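Local coordinates for protein UV damage endonuclease (Sulfolobus acidocaldarius, PDB 3TC3) that probably cleaves DNA at UV-induced lesions as a repair endonuclease, using a manganese site held within a TIM barrel, at residues I159-G164 / L192-D197; P216-N221 / M249-E254. All blocks are in the same frame, centred on the assembly; numbering follows the deposited sequence.

Contact 1: residues I159-G164 / L192-D197; sequences IQIHVG and LVIEND. With MN (manganese (II) ion), chain C.
Ile161 is bonded through its backbone to both Val193 and Glu195, fixing the register of two neighbouring parallel strands in a TIM barrel. Ile161 N donates to Val193 O at 2.9 Å, while its O receives Glu195 N; one strand residue thus pairs with two across the gap, as parallel sheets require. The strand axes diverge by 38°.

The close packing lies along the strands on both faces. On the outward one Leu192, with CG anti to the backbone N (chi1 -159°), carries its methyls across Ile161 at nearly a right angle, CD2 of Leu192 coming 3.9 Å from Ile161 CD1. Phe177 of helix 170-181 packs against Ile161 and Ile194 on this face. Inside the barrel the fit is tighter, Val193 CG2 pressing on Gln160 CB at 3.4 Å, and the chemistry beyond turns polar. Gln160 NE2 donates to Glu195 OE1 at 3.2 Å, meeting it from above the carboxylate plane, with the two flat groups 81° apart. The same NE2 is also hydrogen-bonded to Asp251 OD2, its stronger partner. Glu195, its chain extended, delivers OE2 to the manganese ion at 2.2 Å, and a metal-bound water lies 2.8 Å from Glu195 OE1.

Toward the C-terminal ends of the strands the contact loosens. The His162 ring lies alongside Glu195, and Asp197 CB sits over one face of the His162 ring, 4.1 Å from its centroid. Here water replaces direct backbone pairing: one molecule joins Val163 N, Glu195 O and Asp197 OD2. Asp197 OD1 is hydrogen-bonded to Lys199 N. A second water accepts from Gly164 N and also contacts Asp197 OD2, 3.0 Å from each atom.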
ATOM      1  N   ILE A 159      -0.234  -2.209  -6.102  1.00 10.62           N
ATOM      2  CA  ILE A 159      -0.439  -0.754  -5.949  1.00 10.07           C
ATOM      3  C   ILE A 159      -1.837  -0.631  -5.506  1.00 10.56           C
ATOM      4  O   ILE A 159      -2.778  -0.951  -6.269  1.00 10.91           O
ATOM      5  CB  ILE A 159      -0.222   0.000  -7.336  1.00 10.52           C
ATOM      6  CG1 ILE A 159       1.203  -0.242  -7.829  1.00 11.82           C
ATOM      7  CG2 ILE A 159      -0.524   1.467  -7.112  1.00 11.44           C
ATOM      8  CD1 ILE A 159       1.340   0.191  -9.370  1.00 11.66           C
ATOM      9  N   GLN A 160      -2.027  -0.155  -4.271  1.00 10.04           N
ATOM     10  CA  GLN A 160      -3.381  -0.129  -3.663  1.00 11.05           C
ATOM     11  C   GLN A 160      -3.902   1.311  -3.741  1.00 10.83           C
ATOM     12  O   GLN A 160      -3.235   2.344  -3.336  1.00 11.15           O
ATOM     13  CB  GLN A 160      -3.315  -0.613  -2.203  1.00 13.71           C
ATOM     14  CG  GLN A 160      -2.584   0.187  -1.292  1.00 16.74           C
ATOM     15  CD  GLN A 160      -2.506  -0.597   0.039  1.00 19.25           C
ATOM     16  OE1 GLN A 160      -1.547  -1.385   0.188  1.00 24.65           O
ATOM     17  NE2 GLN A 160      -3.565  -0.514   0.912  1.00 19.92           N
ATOM     18  N   ILE A 161      -5.175   1.387  -4.149  1.00 10.96           N
ATOM     19  CA  ILE A 161      -5.851   2.679  -4.132  1.00 10.72           C
ATOM     20  C   ILE A 161      -7.288   2.602  -3.577  1.00 11.58           C
ATOM     21  O   ILE A 161      -7.791   1.522  -3.475  1.00 11.06           O
ATOM     22  CB  ILE A 161      -5.958   3.317  -5.538  1.00 11.49           C
ATOM     23  CG1 ILE A 161      -6.748   2.397  -6.466  1.00 12.31           C
ATOM     24  CG2 ILE A 161      -4.516   3.599  -6.049  1.00 11.81           C
ATOM     25  CD1 ILE A 161      -7.068   3.107  -7.913  1.00 14.63           C
ATOM     26  N   HIS A 162      -7.816   3.751  -3.108  1.00 12.64           N
ATOM     27  CA  HIS A 162      -9.252   3.821  -2.826  1.00 13.58           C
ATOM     28  C   HIS A 162     -10.005   4.009  -4.116  1.00 12.86           C
ATOM     29  O   HIS A 162      -9.469   4.324  -5.217  1.00 14.90           O
ATOM     30  CB  HIS A 162      -9.466   4.999  -1.898  1.00 15.13           C
ATOM     31  CG  HIS A 162      -9.004   4.730  -0.525  1.00 20.21           C
ATOM     32  ND1 HIS A 162      -8.190   5.559   0.139  1.00 32.65           N
ATOM     33  CD2 HIS A 162      -9.245   3.648   0.320  1.00 21.39           C
ATOM     34  CE1 HIS A 162      -7.972   5.064   1.397  1.00 30.95           C
ATOM     35  NE2 HIS A 162      -8.611   3.895   1.500  1.00 27.19           N
ATOM     36  N   VAL A 163     -11.336   3.810  -4.059  1.00 11.93           N
ATOM     37  CA  VAL A 163     -12.140   3.956  -5.241  1.00 12.71           C
ATOM     38  C   VAL A 163     -12.079   5.410  -5.752  1.00 14.17           C
ATOM     39  O   VAL A 163     -12.096   5.677  -6.967  1.00 15.46           O
ATOM     40  CB  VAL A 163     -13.601   3.434  -5.005  1.00 13.85           C
ATOM     41  CG1 VAL A 163     -14.384   3.727  -6.209  1.00 15.53           C
ATOM     42  CG2 VAL A 163     -13.533   1.957  -4.797  1.00 14.34           C
ATOM     43  N   GLY A 164     -12.097   6.313  -4.783  1.00 14.80           N
ATOM     44  CA  GLY A 164     -11.898   7.684  -5.156  1.00 15.08           C
ATOM     45  C   GLY A 164     -13.086   8.596  -4.794  1.00 16.48           C
ATOM     46  O   GLY A 164     -13.576   8.677  -3.647  1.00 17.54           O
ATOM     47  N   LEU A 192      -2.925  -3.491  -9.785  1.00 11.60           N
ATOM     48  CA  LEU A 192      -3.799  -2.609  -8.971  1.00 10.84           C
ATOM     49  C   LEU A 192      -4.696  -3.426  -8.035  1.00 10.39           C
ATOM     50  O   LEU A 192      -5.189  -4.516  -8.389  1.00 11.84           O
ATOM     51  CB  LEU A 192      -4.703  -1.798  -9.921  1.00 11.49           C
ATOM     52  CG  LEU A 192      -5.260  -0.544  -9.289  1.00 13.53           C
ATOM     53  CD1 LEU A 192      -4.160   0.539  -9.134  1.00 13.12           C
ATOM     54  CD2 LEU A 192      -6.386   0.064 -10.185  1.00 16.07           C
ATOM     55  N   VAL A 193      -4.842  -2.892  -6.803  1.00  9.54           N
ATOM     56  CA  VAL A 193      -5.771  -3.470  -5.851  1.00 10.09           C
ATOM     57  C   VAL A 193      -6.557  -2.311  -5.197  1.00 10.04           C
ATOM     58  O   VAL A 193      -6.099  -1.162  -5.230  1.00 10.10           O
ATOM     59  CB  VAL A 193      -5.092  -4.366  -4.759  1.00 10.30           C
ATOM     60  CG1 VAL A 193      -4.271  -5.473  -5.418  1.00 10.92           C
ATOM     61  CG2 VAL A 193      -4.235  -3.471  -3.848  1.00 11.32           C
ATOM     62  N   ILE A 194      -7.796  -2.576  -4.781  1.00  9.75           N
ATOM     63  CA  ILE A 194      -8.595  -1.490  -4.225  1.00  9.72           C
ATOM     64  C   ILE A 194      -8.911  -1.800  -2.760  1.00 10.35           C
ATOM     65  O   ILE A 194      -9.096  -2.918  -2.385  1.00 12.32           O
ATOM     66  CB  ILE A 194      -9.922  -1.257  -5.020  1.00 10.69           C
ATOM     67  CG1 ILE A 194     -10.728  -2.518  -5.104  1.00 11.29           C
ATOM     68  CG2 ILE A 194      -9.662  -0.619  -6.412  1.00 11.84           C
ATOM     69  CD1 ILE A 194     -12.179  -2.281  -5.747  1.00 12.37           C
ATOM     70  N   GLU A 195      -9.084  -0.771  -1.963  1.00 11.85           N
ATOM     71  CA  GLU A 195      -9.330  -0.954  -0.547  1.00 11.89           C
ATOM     72  C   GLU A 195     -10.606  -0.176  -0.175  1.00 11.47           C
ATOM     73  O   GLU A 195     -10.975   0.884  -0.731  1.00 11.61           O
ATOM     74  CB  GLU A 195      -8.158  -0.249   0.152  1.00 14.74           C
ATOM     75  CG  GLU A 195      -8.177  -0.209   1.691  1.00 18.64           C
ATOM     76  CD  GLU A 195      -7.160   0.781   2.271  1.00 24.70           C
ATOM     77  OE1 GLU A 195      -6.195   1.148   1.605  1.00 24.18           O
ATOM     78  OE2 GLU A 195      -7.314   1.171   3.438  1.00 31.48           O
ATOM     79  N   ASN A 196     -11.317  -0.730   0.799  1.00 10.62           N
ATOM     80  CA  ASN A 196     -12.471  -0.071   1.302  1.00 10.57           C
ATOM     81  C   ASN A 196     -12.064   1.162   2.120  1.00 12.32           C
ATOM     82  O   ASN A 196     -11.020   1.126   2.802  1.00 13.61           O
ATOM     83  CB  ASN A 196     -13.337  -1.064   2.116  1.00 11.15           C
ATOM     84  CG  ASN A 196     -12.592  -1.687   3.310  1.00 10.80           C
ATOM     85  OD1 ASN A 196     -11.561  -2.311   3.088  1.00 12.24           O
ATOM     86  ND2 ASN A 196     -13.071  -1.453   4.550  1.00 10.97           N
ATOM     87  N   ASP A 197     -12.904   2.174   2.066  1.00 13.32           N
ATOM     88  CA  ASP A 197     -12.668   3.362   2.943  1.00 13.95           C
ATOM     89  C   ASP A 197     -13.699   3.531   4.031  1.00 14.39           C
ATOM     90  O   ASP A 197     -14.700   2.799   4.042  1.00 15.72           O
ATOM     91  CB  ASP A 197     -12.424   4.586   2.043  1.00 15.15           C
ATOM     92  CG  ASP A 197     -13.704   5.063   1.373  1.00 15.76           C
ATOM     93  OD1 ASP A 197     -14.499   5.785   2.052  1.00 20.09           O
ATOM     94  OD2 ASP A 197     -13.974   4.785   0.183  1.00 15.27           O
TER
HETATM   95 MN    MN C 290      -5.878   1.039   5.122  1.00 45.06          MN
HETATM   96  O   HOH W   1     -12.304   3.229  -1.364  1.00 14.56           O
HETATM   97  O   HOH W   2     -12.566   6.510  -1.816  1.00 20.02           O
HETATM   98  O   HOH W   3      -4.573   2.331   3.593  1.00 26.75           O

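Contact 2: residues P216-N221 / M249-E254; sequences PVIFDN and MIDYSE. With MN (manganese (II) ion), chain C.
Strands 217-220 and 249-252 run parallel with axes 24° apart, joined where Asp251 N donates to Phe219 O at 2.9 Å and Asn221 N to Asp251 O at 3.1 Å. Asp220 and Asp251 pair in the register and both point to the inward face, their side chains crossing at a slant with carboxylate planes 81° apart. Asp220 OD2 binds manganese directly, whereas Asp251 OD2 lies a long 2.8 Å from the ion. Both acids have second partners: Asp220 OD1 caps His223 N at the start of helix 221-226, while Asp251 OD2 accepts from Gln160 NE2 and Asp251 OD1 forms a salt bridge with Arg78. Ile218 CG2 packs 3.7 Å from Asp251 CG, an apolar methyl beside the carboxylate.

These are adjacent strands of a TIM barrel, with metal ligands clustered at their C-terminal ends. On the outward face Phe219 CB meets Ile250 CG2, and the Phe219 side chain packs on helix 233-241.

Beyond the strands, Asn221 extends the pairing with its side chain. Its chi1 of 67° turns the amide toward the partner backbone, where Asn221 OD1 accepts Ser253 N in the carbonyl plane, on a lone pair, at 2.8 Å. Asn221 ND2 returns a weak bond to Ser253 O and passes 3.5 Å from Tyr252 CD2.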
ATOM      1  N   PRO A 216      -8.202  -7.385  -7.168  1.00 11.17           N
ATOM      2  CA  PRO A 216      -8.294  -7.821  -5.711  1.00 11.31           C
ATOM      3  C   PRO A 216      -8.608  -6.702  -4.773  1.00 10.64           C
ATOM      4  O   PRO A 216      -8.293  -5.516  -5.012  1.00 10.58           O
ATOM      5  CB  PRO A 216      -6.907  -8.413  -5.444  1.00 10.94           C
ATOM      6  CG  PRO A 216      -6.284  -8.613  -6.881  1.00 12.04           C
ATOM      7  CD  PRO A 216      -6.802  -7.474  -7.689  1.00 11.55           C
ATOM      8  N   VAL A 217      -9.323  -7.041  -3.722  1.00 11.04           N
ATOM      9  CA  VAL A 217      -9.685  -6.132  -2.676  1.00 10.28           C
ATOM     10  C   VAL A 217      -8.822  -6.317  -1.434  1.00 10.87           C
ATOM     11  O   VAL A 217      -8.747  -7.418  -0.889  1.00 12.80           O
ATOM     12  CB  VAL A 217     -11.182  -6.314  -2.317  1.00 10.92           C
ATOM     13  CG1 VAL A 217     -11.647  -5.297  -1.186  1.00 10.39           C
ATOM     14  CG2 VAL A 217     -12.052  -6.160  -3.609  1.00 11.74           C
ATOM     15  N   ILE A 218      -8.207  -5.222  -1.043  1.00 11.04           N
ATOM     16  CA  ILE A 218      -7.544  -5.196   0.295  1.00 11.17           C
ATOM     17  C   ILE A 218      -8.573  -4.806   1.340  1.00 11.74           C
ATOM     18  O   ILE A 218      -9.161  -3.700   1.268  1.00 13.21           O
ATOM     19  CB  ILE A 218      -6.409  -4.135   0.326  1.00 12.31           C
ATOM     20  CG1 ILE A 218      -5.280  -4.584  -0.538  1.00 16.06           C
ATOM     21  CG2 ILE A 218      -5.862  -3.968   1.825  1.00 13.06           C
ATOM     22  CD1 ILE A 218      -3.999  -3.740  -0.418  1.00 18.85           C
ATOM     23  N   PHE A 219      -8.740  -5.678   2.330  1.00 11.53           N
ATOM     24  CA  PHE A 219      -9.599  -5.366   3.489  1.00 12.13           C
ATOM     25  C   PHE A 219      -8.913  -4.546   4.560  1.00 12.59           C
ATOM     26  O   PHE A 219      -7.860  -4.913   5.006  1.00 12.60           O
ATOM     27  CB  PHE A 219      -9.979  -6.730   4.114  1.00 13.59           C
ATOM     28  CG  PHE A 219     -10.866  -6.629   5.316  1.00 13.09           C
ATOM     29  CD1 PHE A 219     -12.236  -6.280   5.189  1.00 14.18           C
ATOM     30  CD2 PHE A 219     -10.336  -6.807   6.599  1.00 13.26           C
ATOM     31  CE1 PHE A 219     -13.025  -6.234   6.291  1.00 13.67           C
ATOM     32  CE2 PHE A 219     -11.152  -6.718   7.713  1.00 14.88           C
ATOM     33  CZ  PHE A 219     -12.526  -6.414   7.561  1.00 14.09           C
ATOM     34  N   ASP A 220      -9.498  -3.440   4.913  1.00 11.42           N
ATOM     35  CA  ASP A 220      -9.009  -2.580   5.982  1.00 12.44           C
ATOM     36  C   ASP A 220      -9.975  -2.725   7.120  1.00 12.70           C
ATOM     37  O   ASP A 220     -11.130  -2.402   6.979  1.00 12.19           O
ATOM     38  CB  ASP A 220      -8.944  -1.182   5.502  1.00 14.81           C
ATOM     39  CG  ASP A 220      -8.370  -0.316   6.562  1.00 18.52           C
ATOM     40  OD1 ASP A 220      -8.907  -0.158   7.646  1.00 18.36           O
ATOM     41  OD2 ASP A 220      -7.243   0.232   6.257  1.00 21.82           O
ATOM     42  N   ASN A 221      -9.461  -3.285   8.225  1.00 11.60           N
ATOM     43  CA  ASN A 221     -10.384  -3.655   9.320  1.00 12.37           C
ATOM     44  C   ASN A 221     -10.988  -2.400  10.014  1.00 11.87           C
ATOM     45  O   ASN A 221     -12.160  -2.441  10.338  1.00 11.80           O
ATOM     46  CB  ASN A 221      -9.720  -4.548  10.318  1.00 14.23           C
ATOM     47  CG  ASN A 221      -8.636  -3.889  11.088  1.00 12.74           C
ATOM     48  OD1 ASN A 221      -7.799  -3.128  10.546  1.00 13.33           O
ATOM     49  ND2 ASN A 221      -8.611  -4.194  12.403  1.00 14.70           N
ATOM     50  N   MET A 249      -3.734  -9.520   0.912  1.00 14.09           N
ATOM     51  CA  MET A 249      -3.198  -8.533   1.830  1.00 14.29           C
ATOM     52  C   MET A 249      -4.286  -7.940   2.581  1.00 14.25           C
ATOM     53  O   MET A 249      -5.349  -7.666   2.011  1.00 16.28           O
ATOM     54  CB  MET A 249      -2.515  -7.446   1.069  1.00 13.64           C
ATOM     55  CG  MET A 249      -1.349  -7.881   0.186  1.00 14.45           C
ATOM     56  SD  MET A 249      -0.686  -6.486  -0.814  1.00 15.93           S
ATOM     57  CE  MET A 249       0.648  -7.260  -1.618  1.00 16.04           C
ATOM     58  N   ILE A 250      -4.086  -7.672   3.884  1.00 12.82           N
ATOM     59  CA  ILE A 250      -5.037  -6.897   4.659  1.00 12.79           C
ATOM     60  C   ILE A 250      -4.328  -5.719   5.312  1.00 11.84           C
ATOM     61  O   ILE A 250      -3.114  -5.781   5.615  1.00 11.91           O
ATOM     62  CB  ILE A 250      -5.817  -7.674   5.707  1.00 15.79           C
ATOM     63  CG1 ILE A 250      -4.965  -8.262   6.742  1.00 19.74           C
ATOM     64  CG2 ILE A 250      -6.561  -8.894   5.043  1.00 18.08           C
ATOM     65  CD1 ILE A 250      -5.781  -9.168   7.727  1.00 24.52           C
ATOM     66  N   ASP A 251      -5.044  -4.631   5.516  1.00 11.50           N
ATOM     67  CA  ASP A 251      -4.538  -3.451   6.270  1.00 12.47           C
ATOM     68  C   ASP A 251      -5.085  -3.451   7.672  1.00 12.35           C
ATOM     69  O   ASP A 251      -6.340  -3.454   7.847  1.00 13.68           O
ATOM     70  CB  ASP A 251      -4.932  -2.144   5.621  1.00 14.99           C
ATOM     71  CG  ASP A 251      -4.148  -1.813   4.335  1.00 17.59           C
ATOM     72  OD1 ASP A 251      -3.065  -2.289   4.106  1.00 17.99           O
ATOM     73  OD2 ASP A 251      -4.614  -0.925   3.606  1.00 23.42           O
ATOM     74  N   TYR A 252      -4.213  -3.551   8.676  1.00 10.86           N
ATOM     75  CA  TYR A 252      -4.647  -3.618  10.060  1.00 10.78           C
ATOM     76  C   TYR A 252      -4.411  -2.261  10.712  1.00 11.31           C
ATOM     77  O   TYR A 252      -3.289  -1.747  10.759  1.00 11.59           O
ATOM     78  CB  TYR A 252      -3.889  -4.721  10.843  1.00 10.90           C
ATOM     79  CG  TYR A 252      -4.303  -4.694  12.320  1.00 11.90           C
ATOM     80  CD1 TYR A 252      -3.612  -3.887  13.284  1.00 11.45           C
ATOM     81  CD2 TYR A 252      -5.364  -5.475  12.775  1.00 11.04           C
ATOM     82  CE1 TYR A 252      -3.983  -3.865  14.612  1.00 11.40           C
ATOM     83  CE2 TYR A 252      -5.696  -5.531  14.068  1.00 11.46           C
ATOM     84  CZ  TYR A 252      -5.072  -4.680  15.015  1.00 12.18           C
ATOM     85  OH  TYR A 252      -5.495  -4.743  16.305  1.00 13.93           O
ATOM     86  N   SER A 253      -5.453  -1.732  11.307  1.00 12.00           N
ATOM     87  CA  SER A 253      -5.316  -0.554  12.179  1.00 12.56           C
ATOM     88  C   SER A 253      -6.284  -0.597  13.295  1.00 13.69           C
ATOM     89  O   SER A 253      -7.046  -1.542  13.406  1.00 14.22           O
ATOM     90  CB  SER A 253      -5.490   0.769  11.391  1.00 15.45           C
ATOM     91  OG  SER A 253      -4.871   1.785  12.212  1.00 18.44           O
ATOM     92  N   GLU A 254      -6.127   0.385  14.199  1.00 14.16           N
ATOM     93  CA  GLU A 254      -7.049   0.501  15.318  1.00 13.93           C
ATOM     94  C   GLU A 254      -7.372   1.969  15.515  1.00 13.29           C
ATOM     95  O   GLU A 254      -6.613   2.838  15.077  1.00 13.38           O
ATOM     96  CB  GLU A 254      -6.430   0.009  16.644  1.00 15.42           C
ATOM     97  CG  GLU A 254      -6.003  -1.482  16.627  1.00 16.45           C
ATOM     98  CD  GLU A 254      -5.350  -1.840  17.880  1.00 17.39           C
ATOM     99  OE1 GLU A 254      -5.624  -1.209  18.937  1.00 21.28           O
ATOM    100  OE2 GLU A 254      -4.569  -2.780  17.862  1.00 16.37           O
TER
HETATM  101 MN    MN C 290      -5.878   1.039   5.122  1.00 45.06          MN
HETATM  102  O   HOH W   3      -4.573   2.331   3.593  1.00 26.75           O

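Followed from the N terminus, the chain lays down strand 158-162, passes through helices 170-181 and 186-189, and returns at strand 192-195, where contact 1 closes a beta-alpha-beta crossover. Helix 203-213 then leads to strand 217-220; from there helices 221-226 and 233-241 carry the chain to strand 249-252, and contact 2 closes a second crossover. The two loops follow in series, neither nested nor crossed. They are joined in the middle, since strands 192-195 and 217-220 are neighbours and Ile194 O lies 2.8 Å from Ile218 N, a probable hydrogen bond. Together they unite the fourth to seventh barrel strands around one manganese ion, which Glu288, just past the eighth strand, also binds.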